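Local coordinates for protein Hpy188I (Helicobacter pylori, PDB 3OQG) that is a GIY-YIG family restriction endonuclease that binds a short, nearly palindromic DNA sequence as a dimer and cuts it, probably by metal-dependent hydrolysis, at residues R14-L26 and T113-K127. Residues are numbered along the deposited sequence; the frame is centred on the assembly and turned at random.
With nucleotides of chain C.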
loop_
_atom_site.group_PDB
_atom_site.type_symbol
_atom_site.label_atom_id
_atom_site.label_comp_id
_atom_site.label_asym_id
_atom_site.label_seq_id
_atom_site.Cartn_x
_atom_site.Cartn_y
_atom_site.Cartn_z
ATOM N N ARG A 14 -0.473 -10.802 -17.304
ATOM C CA ARG A 14 -1.252 -9.879 -16.494
ATOM C C ARG A 14 -1.269 -8.499 -17.154
ATOM O O ARG A 14 -0.380 -8.186 -17.956
ATOM C CB ARG A 14 -0.583 -9.760 -15.116
ATOM C CG ARG A 14 0.863 -9.280 -15.210
ATOM C CD ARG A 14 1.636 -9.571 -13.949
ATOM N NE ARG A 14 1.903 -10.990 -13.729
ATOM C CZ ARG A 14 3.016 -11.622 -14.120
ATOM N NH1 ARG A 14 3.961 -10.973 -14.790
ATOM N NH2 ARG A 14 3.213 -12.885 -13.813
ATOM N N LYS A 15 -2.257 -7.662 -16.806
ATOM C CA LYS A 15 -2.406 -6.346 -17.441
ATOM C C LYS A 15 -1.154 -5.490 -17.300
ATOM O O LYS A 15 -0.761 -4.796 -18.236
ATOM C CB LYS A 15 -3.601 -5.566 -16.862
ATOM C CG LYS A 15 -3.842 -4.190 -17.514
ATOM C CD LYS A 15 -4.764 -3.317 -16.668
ATOM C CE LYS A 15 -4.917 -1.901 -17.225
ATOM N NZ LYS A 15 -3.602 -1.181 -17.463
ATOM N N SER A 16 -0.518 -5.539 -16.129
ATOM C CA SER A 16 0.624 -4.662 -15.854
ATOM C C SER A 16 1.830 -4.961 -16.754
ATOM O O SER A 16 2.714 -4.126 -16.852
ATOM C CB SER A 16 1.053 -4.769 -14.378
ATOM O OG SER A 16 1.504 -6.083 -14.080
ATOM N N ASP A 17 1.854 -6.148 -17.380
ATOM C CA ASP A 17 2.922 -6.518 -18.336
ATOM C C ASP A 17 2.844 -5.674 -19.611
ATOM O O ASP A 17 3.842 -5.559 -20.324
ATOM C CB ASP A 17 2.814 -7.974 -18.788
ATOM C CG ASP A 17 3.150 -9.005 -17.714
ATOM O OD1 ASP A 17 3.670 -8.666 -16.634
ATOM O OD2 ASP A 17 2.903 -10.205 -18.015
ATOM N N ILE A 18 1.667 -5.128 -19.922
ATOM C CA ILE A 18 1.436 -4.467 -21.202
ATOM C C ILE A 18 1.649 -2.978 -21.068
ATOM O O ILE A 18 0.797 -2.241 -20.546
ATOM C CB ILE A 18 0.025 -4.733 -21.784
ATOM C CG1 ILE A 18 -0.246 -6.231 -21.896
ATOM C CG2 ILE A 18 -0.092 -4.059 -23.162
ATOM C CD1 ILE A 18 -1.741 -6.565 -22.051
ATOM N N ILE A 19 2.814 -2.542 -21.512
ATOM C CA ILE A 19 3.194 -1.135 -21.408
ATOM C C ILE A 19 2.574 -0.386 -22.599
ATOM O O ILE A 19 2.587 -0.873 -23.731
ATOM C CB ILE A 19 4.716 -0.975 -21.395
ATOM C CG1 ILE A 19 5.347 -1.775 -20.243
ATOM C CG2 ILE A 19 5.089 0.509 -21.347
ATOM C CD1 ILE A 19 4.743 -1.510 -18.879
ATOM N N LEU A 20 1.981 0.771 -22.342
ATOM C CA LEU A 20 1.427 1.583 -23.431
ATOM C C LEU A 20 2.558 2.112 -24.306
ATOM O O LEU A 20 3.626 2.449 -23.795
ATOM C CB LEU A 20 0.571 2.710 -22.872
ATOM C CG LEU A 20 -0.567 2.271 -21.941
ATOM C CD1 LEU A 20 -1.541 3.442 -21.733
ATOM C CD2 LEU A 20 -1.308 1.018 -22.469
ATOM N N LYS A 21 2.309 2.188 -25.621
ATOM C CA LYS A 21 3.396 2.462 -26.571
ATOM C C LYS A 21 3.401 3.882 -27.135
ATOM O O LYS A 21 4.443 4.357 -27.598
ATOM C CB LYS A 21 3.470 1.403 -27.694
ATOM C CG LYS A 21 2.145 1.039 -28.357
ATOM C CD LYS A 21 2.241 -0.233 -29.216
ATOM C CE LYS A 21 2.497 0.065 -30.674
ATOM N NZ LYS A 21 2.651 -1.190 -31.461
ATOM N N SER A 22 2.269 4.577 -27.065
ATOM C CA SER A 22 2.165 5.930 -27.593
ATOM C C SER A 22 0.870 6.574 -27.155
ATOM O O SER A 22 -0.010 5.907 -26.620
ATOM C CB SER A 22 2.214 5.933 -29.120
ATOM O OG SER A 22 0.977 5.550 -29.673
ATOM N N VAL A 23 0.748 7.875 -27.415
ATOM C CA VAL A 23 -0.498 8.606 -27.166
ATOM C C VAL A 23 -1.712 7.974 -27.863
ATOM O O VAL A 23 -2.817 8.065 -27.345
ATOM C CB VAL A 23 -0.408 10.100 -27.593
ATOM C CG1 VAL A 23 0.393 10.898 -26.586
ATOM C CG2 VAL A 23 0.186 10.235 -28.988
ATOM N N ASP A 24 -1.513 7.337 -29.021
ATOM C CA ASP A 24 -2.609 6.639 -29.718
ATOM C C ASP A 24 -3.296 5.635 -28.797
ATOM O O ASP A 24 -4.481 5.336 -28.975
ATOM C CB ASP A 24 -2.113 5.911 -30.987
ATOM C CG ASP A 24 -3.245 5.208 -31.766
ATOM O OD1 ASP A 24 -4.174 5.895 -32.247
ATOM O OD2 ASP A 24 -3.191 3.963 -31.909
ATOM N N ASP A 25 -2.568 5.108 -27.816
ATOM C CA ASP A 25 -3.153 4.136 -26.877
ATOM C C ASP A 25 -4.207 4.765 -25.968
ATOM O O ASP A 25 -5.004 4.044 -25.344
ATOM C CB ASP A 25 -2.076 3.446 -26.035
ATOM C CG ASP A 25 -1.313 2.384 -26.818
ATOM O OD1 ASP A 25 -1.772 1.987 -27.908
ATOM O OD2 ASP A 25 -0.265 1.921 -26.334
ATOM N N LEU A 26 -4.231 6.093 -25.917
ATOM C CA LEU A 26 -5.202 6.828 -25.111
ATOM C C LEU A 26 -6.439 7.283 -25.876
ATOM O O LEU A 26 -7.274 7.967 -25.329
ATOM C CB LEU A 26 -4.534 8.049 -24.501
ATOM C CG LEU A 26 -3.278 7.735 -23.673
ATOM C CD1 LEU A 26 -2.661 8.996 -23.112
ATOM C CD2 LEU A 26 -3.551 6.746 -22.549
ATOM N N THR A 113 3.984 -3.648 -9.371
ATOM C CA THR A 113 3.590 -3.772 -10.782
ATOM C C THR A 113 2.948 -2.481 -11.320
ATOM O O THR A 113 3.172 -2.131 -12.479
ATOM C CB THR A 113 2.679 -5.011 -11.089
ATOM O OG1 THR A 113 1.395 -4.809 -10.501
ATOM C CG2 THR A 113 3.311 -6.305 -10.585
ATOM N N THR A 114 2.225 -1.763 -10.464
ATOM C CA THR A 114 1.646 -0.462 -10.800
ATOM C C THR A 114 2.715 0.548 -11.175
ATOM O O THR A 114 2.603 1.235 -12.196
ATOM C CB THR A 114 0.848 0.123 -9.602
ATOM O OG1 THR A 114 -0.239 -0.741 -9.288
ATOM C CG2 THR A 114 0.296 1.501 -9.923
ATOM N N ASN A 115 3.718 0.686 -10.323
ATOM C CA ASN A 115 4.740 1.698 -10.583
ATOM C C ASN A 115 5.500 1.371 -11.876
ATOM O O ASN A 115 5.816 2.258 -12.667
ATOM C CB ASN A 115 5.671 1.879 -9.400
ATOM C CG ASN A 115 5.031 2.653 -8.281
ATOM O OD1 ASN A 115 4.090 3.412 -8.503
ATOM N ND2 ASN A 115 5.546 2.477 -7.065
ATOM N N TYR A 116 5.748 0.090 -12.101
ATOM C CA TYR A 116 6.352 -0.371 -13.363
ATOM C C TYR A 116 5.498 -0.025 -14.585
ATOM O O TYR A 116 5.983 0.579 -15.540
ATOM C CB TYR A 116 6.589 -1.864 -13.291
ATOM C CG TYR A 116 6.987 -2.486 -14.593
ATOM C CD1 TYR A 116 8.250 -2.300 -15.134
ATOM C CD2 TYR A 116 6.073 -3.261 -15.307
ATOM C CE1 TYR A 116 8.599 -2.898 -16.372
ATOM C CE2 TYR A 116 6.418 -3.863 -16.517
ATOM C CZ TYR A 116 7.659 -3.667 -17.053
ATOM O OH TYR A 116 7.960 -4.296 -18.265
ATOM N N PHE A 117 4.231 -0.409 -14.555
ATOM C CA PHE A 117 3.328 -0.118 -15.663
ATOM C C PHE A 117 3.230 1.402 -15.919
ATOM O O PHE A 117 3.305 1.855 -17.060
ATOM C CB PHE A 117 1.946 -0.731 -15.416
ATOM C CG PHE A 117 0.877 -0.152 -16.315
ATOM C CD1 PHE A 117 0.812 -0.513 -17.648
ATOM C CD2 PHE A 117 0.021 0.836 -15.846
ATOM C CE1 PHE A 117 -0.124 0.075 -18.500
ATOM C CE2 PHE A 117 -0.911 1.429 -16.693
ATOM C CZ PHE A 117 -0.982 1.047 -18.022
ATOM N N VAL A 118 3.045 2.188 -14.868
ATOM C CA VAL A 118 2.902 3.634 -15.040
ATOM C C VAL A 118 4.198 4.306 -15.506
ATOM O O VAL A 118 4.182 5.054 -16.486
ATOM C CB VAL A 118 2.312 4.315 -13.781
ATOM C CG1 VAL A 118 2.285 5.849 -13.976
ATOM C CG2 VAL A 118 0.922 3.786 -13.483
ATOM N N LEU A 119 5.328 4.042 -14.853
ATOM C CA LEU A 119 6.560 4.718 -15.255
ATOM C C LEU A 119 6.896 4.352 -16.717
ATOM O O LEU A 119 7.206 5.228 -17.529
ATOM C CB LEU A 119 7.704 4.324 -14.349
ATOM C CG LEU A 119 9.051 4.934 -14.750
ATOM C CD1 LEU A 119 8.986 6.432 -14.570
ATOM C CD2 LEU A 119 10.212 4.343 -13.936
ATOM N N GLN A 120 6.827 3.066 -17.044
ATOM C CA GLN A 120 7.253 2.614 -18.373
ATOM C C GLN A 120 6.304 3.150 -19.439
ATOM O O GLN A 120 6.751 3.540 -20.525
ATOM C CB GLN A 120 7.383 1.102 -18.467
ATOM C CG GLN A 120 8.457 0.508 -17.557
ATOM C CD GLN A 120 9.810 1.146 -17.753
ATOM O OE1 GLN A 120 10.250 1.389 -18.898
ATOM N NE2 GLN A 120 10.499 1.410 -16.647
ATOM N N SER A 121 5.012 3.191 -19.122
ATOM C CA SER A 121 4.020 3.733 -20.072
ATOM C C SER A 121 4.242 5.219 -20.303
ATOM O O SER A 121 4.244 5.680 -21.444
ATOM C CB SER A 121 2.588 3.483 -19.589
ATOM O OG SER A 121 2.269 2.095 -19.651
ATOM N N LEU A 122 4.439 5.972 -19.227
ATOM C CA LEU A 122 4.692 7.409 -19.359
ATOM C C LEU A 122 6.000 7.717 -20.093
ATOM O O LEU A 122 6.060 8.664 -20.875
ATOM C CB LEU A 122 4.642 8.092 -17.986
ATOM C CG LEU A 122 3.299 8.056 -17.243
ATOM C CD1 LEU A 122 3.305 8.953 -15.992
ATOM C CD2 LEU A 122 2.075 8.359 -18.084
ATOM N N LEU A 123 7.049 6.939 -19.836
ATOM C CA LEU A 123 8.312 7.115 -20.547
ATOM C C LEU A 123 8.155 6.838 -22.049
ATOM O O LEU A 123 8.710 7.550 -22.896
ATOM C CB LEU A 123 9.411 6.209 -19.932
ATOM C CG LEU A 123 9.950 6.578 -18.546
ATOM C CD1 LEU A 123 11.003 5.535 -18.097
ATOM C CD2 LEU A 123 10.495 8.009 -18.492
ATOM N N LYS A 124 7.409 5.786 -22.384
ATOM C CA LYS A 124 7.223 5.370 -23.781
ATOM C C LYS A 124 6.355 6.341 -24.562
ATOM O O LYS A 124 6.668 6.682 -25.715
ATOM C CB LYS A 124 6.646 3.957 -23.838
ATOM C CG LYS A 124 6.498 3.344 -25.207
ATOM C CD LYS A 124 7.828 3.091 -25.929
ATOM C CE LYS A 124 7.603 2.497 -27.332
ATOM N NZ LYS A 124 6.948 3.476 -28.277
ATOM N N ILE A 125 5.263 6.787 -23.942
ATOM C CA ILE A 125 4.376 7.779 -24.555
ATOM C C ILE A 125 5.159 9.082 -24.727
ATOM O O ILE A 125 5.035 9.787 -25.741
ATOM C CB ILE A 125 3.144 7.999 -23.682
ATOM C CG1 ILE A 125 2.243 6.740 -23.680
ATOM C CG2 ILE A 125 2.375 9.263 -24.120
ATOM C CD1 ILE A 125 1.155 6.798 -22.615
ATOM N N ASN A 126 5.997 9.361 -23.733
ATOM C CA ASN A 126 6.989 10.439 -23.801
ATOM C C ASN A 126 6.349 11.806 -24.031
ATOM O O ASN A 126 6.854 12.654 -24.805
ATOM C CB ASN A 126 8.051 10.109 -24.840
ATOM C CG ASN A 126 9.333 10.901 -24.653
ATOM O OD1 ASN A 126 9.659 11.362 -23.547
ATOM N ND2 ASN A 126 10.093 11.035 -25.739
ATOM N N LYS A 127 5.257 12.036 -23.299
ATOM C CA LYS A 127 4.624 13.339 -23.242
ATOM C C LYS A 127 4.616 13.875 -21.818
ATOM O O LYS A 127 4.638 13.116 -20.842
ATOM C CB LYS A 127 3.175 13.266 -23.737
ATOM C CG LYS A 127 2.987 12.740 -25.150
ATOM C CD LYS A 127 3.597 13.645 -26.193
ATOM C CE LYS A 127 3.475 13.066 -27.602
ATOM N NZ LYS A 127 3.972 14.050 -28.621
ATOM P P DC C 4 -1.495 -6.834 -12.291
ATOM O OP1 DC C 4 -2.028 -6.297 -13.571
ATOM O OP2 DC C 4 -0.031 -6.926 -12.082
ATOM O "O5'" DC C 4 -2.123 -5.988 -11.101
ATOM C "C5'" DC C 4 -3.537 -5.890 -10.957
ATOM C "C4'" DC C 4 -3.902 -4.850 -9.923
ATOM O "O4'" DC C 4 -3.506 -5.302 -8.600
ATOM C "C3'" DC C 4 -3.242 -3.484 -10.111
ATOM O "O3'" DC C 4 -4.146 -2.452 -9.707
ATOM C "C2'" DC C 4 -2.054 -3.546 -9.166
ATOM C "C1'" DC C 4 -2.625 -4.352 -8.005
ATOM N N1 DC C 4 -1.602 -5.093 -7.239
ATOM C C2 DC C 4 -1.394 -4.777 -5.890
ATOM O O2 DC C 4 -2.097 -3.907 -5.354
ATOM N N3 DC C 4 -0.429 -5.431 -5.202
ATOM C C4 DC C 4 0.307 -6.366 -5.802
ATOM N N4 DC C 4 1.262 -6.973 -5.079
ATOM C C5 DC C 4 0.104 -6.721 -7.166
ATOM C C6 DC C 4 -0.854 -6.066 -7.839
ATOM P P DT C 5 -3.720 -0.906 -9.868
ATOM O OP1 DT C 5 -4.947 -0.137 -10.167
ATOM O OP2 DT C 5 -2.545 -0.806 -10.766
ATOM O "O5'" DT C 5 -3.256 -0.488 -8.411
ATOM C "C5'" DT C 5 -4.206 -0.218 -7.393
ATOM C "C4'" DT C 5 -3.518 0.490 -6.254
ATOM O "O4'" DT C 5 -2.664 -0.453 -5.576
ATOM C "C3'" DT C 5 -2.620 1.627 -6.739
ATOM O "O3'" DT C 5 -3.157 2.870 -6.293
ATOM C "C2'" DT C 5 -1.236 1.308 -6.182
ATOM C "C1'" DT C 5 -1.468 0.181 -5.179
ATOM N N1 DT C 5 -0.413 -0.851 -5.151
ATOM C C2 DT C 5 0.254 -1.079 -3.968
ATOM O O2 DT C 5 0.045 -0.445 -2.946
ATOM N N3 DT C 5 1.185 -2.082 -4.025
ATOM C C4 DT C 5 1.515 -2.855 -5.121
ATOM O O4 DT C 5 2.374 -3.731 -5.019
ATOM C C5 DT C 5 0.789 -2.553 -6.331
ATOM C C7 DT C 5 1.084 -3.342 -7.568
ATOM C C6 DT C 5 -0.124 -1.577 -6.286
ATOM P P DT C 3 0.173 -13.275 -11.165
ATOM O OP1 DT C 3 0.446 -13.206 -12.623
ATOM O OP2 DT C 3 1.309 -13.385 -10.214
ATOM O "O5'" DT C 3 -0.731 -12.028 -10.755
ATOM C "C5'" DT C 3 -1.927 -11.728 -11.475
ATOM C "C4'" DT C 3 -2.515 -10.419 -11.001
ATOM O "O4'" DT C 3 -2.831 -10.517 -9.595
ATOM C "C3'" DT C 3 -1.595 -9.208 -11.168
ATOM O "O3'" DT C 3 -2.147 -8.293 -12.118
ATOM C "C2'" DT C 3 -1.522 -8.567 -9.793
ATOM C "C1'" DT C 3 -2.539 -9.304 -8.934
ATOM N N1 DT C 3 -1.971 -9.631 -7.615
ATOM C C2 DT C 3 -2.334 -8.856 -6.535
ATOM O O2 DT C 3 -3.164 -7.955 -6.598
ATOM N N3 DT C 3 -1.682 -9.171 -5.367
ATOM C C4 DT C 3 -0.732 -10.163 -5.181
ATOM O O4 DT C 3 -0.196 -10.295 -4.085
ATOM C C5 DT C 3 -0.439 -10.966 -6.343
ATOM C C7 DT C 3 0.551 -12.083 -6.229
ATOM C C6 DT C 3 -1.071 -10.669 -7.487
HETATM O O HOH W 1 6.327 -6.043 -19.376
HETATM O O HOH W 2 3.256 9.284 -27.840
#
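At the DNA-backbone contact of this GIY-YIG nuclease, Ser16 from the loop ahead of strand 42-50 and Thr113 at the start of helix 113-125 share one phosphate oxygen. Ser16 OG donates to OP2 of DC4 of chain C at 2.7 Å, and Thr113 OG1 donates to the same oxygen at 3.0 Å. Ser16 N adds a bond to OP1 of the same nucleotide, while Arg14 NE and NH2 both grip OP1 of DT3 of chain C at the guanidinium edge; Arg14 NH1 forms a salt bridge with Asp17 OD1. Thr114 OG1 donates to OP2 of DT5 of chain C.

Beyond the DNA, the loop runs along the helix, whose Phe117 and Ile125 pack between it and the nuclease sheet, against Phe82 and Ile77. A chi1 of 164° swings the Phe117 ring away from the backbone N, and one face turns to Lys15 NZ, a cation-pi contact 3.9 Å from the ring centroid; that ammonium also bonds Ile175 O of the second subunit. Ile18 O meets the ring edge in plane, 3.2 Å from Phe117 CE1. Ile19 CD1 touches both Tyr116 CE2 and Gln120 CB. Ser121 OG accepts a nearly straight bond from Leu20 N (3.0 Å, 162°) and donates to Phe117 O, joining loop to helix backbone. Further along, two bends in the Lys124 chain bring NZ 2.7 Å from Lys21 O, on a lone pair in the carbonyl plane, and a water links Val23 N to Ile125 O.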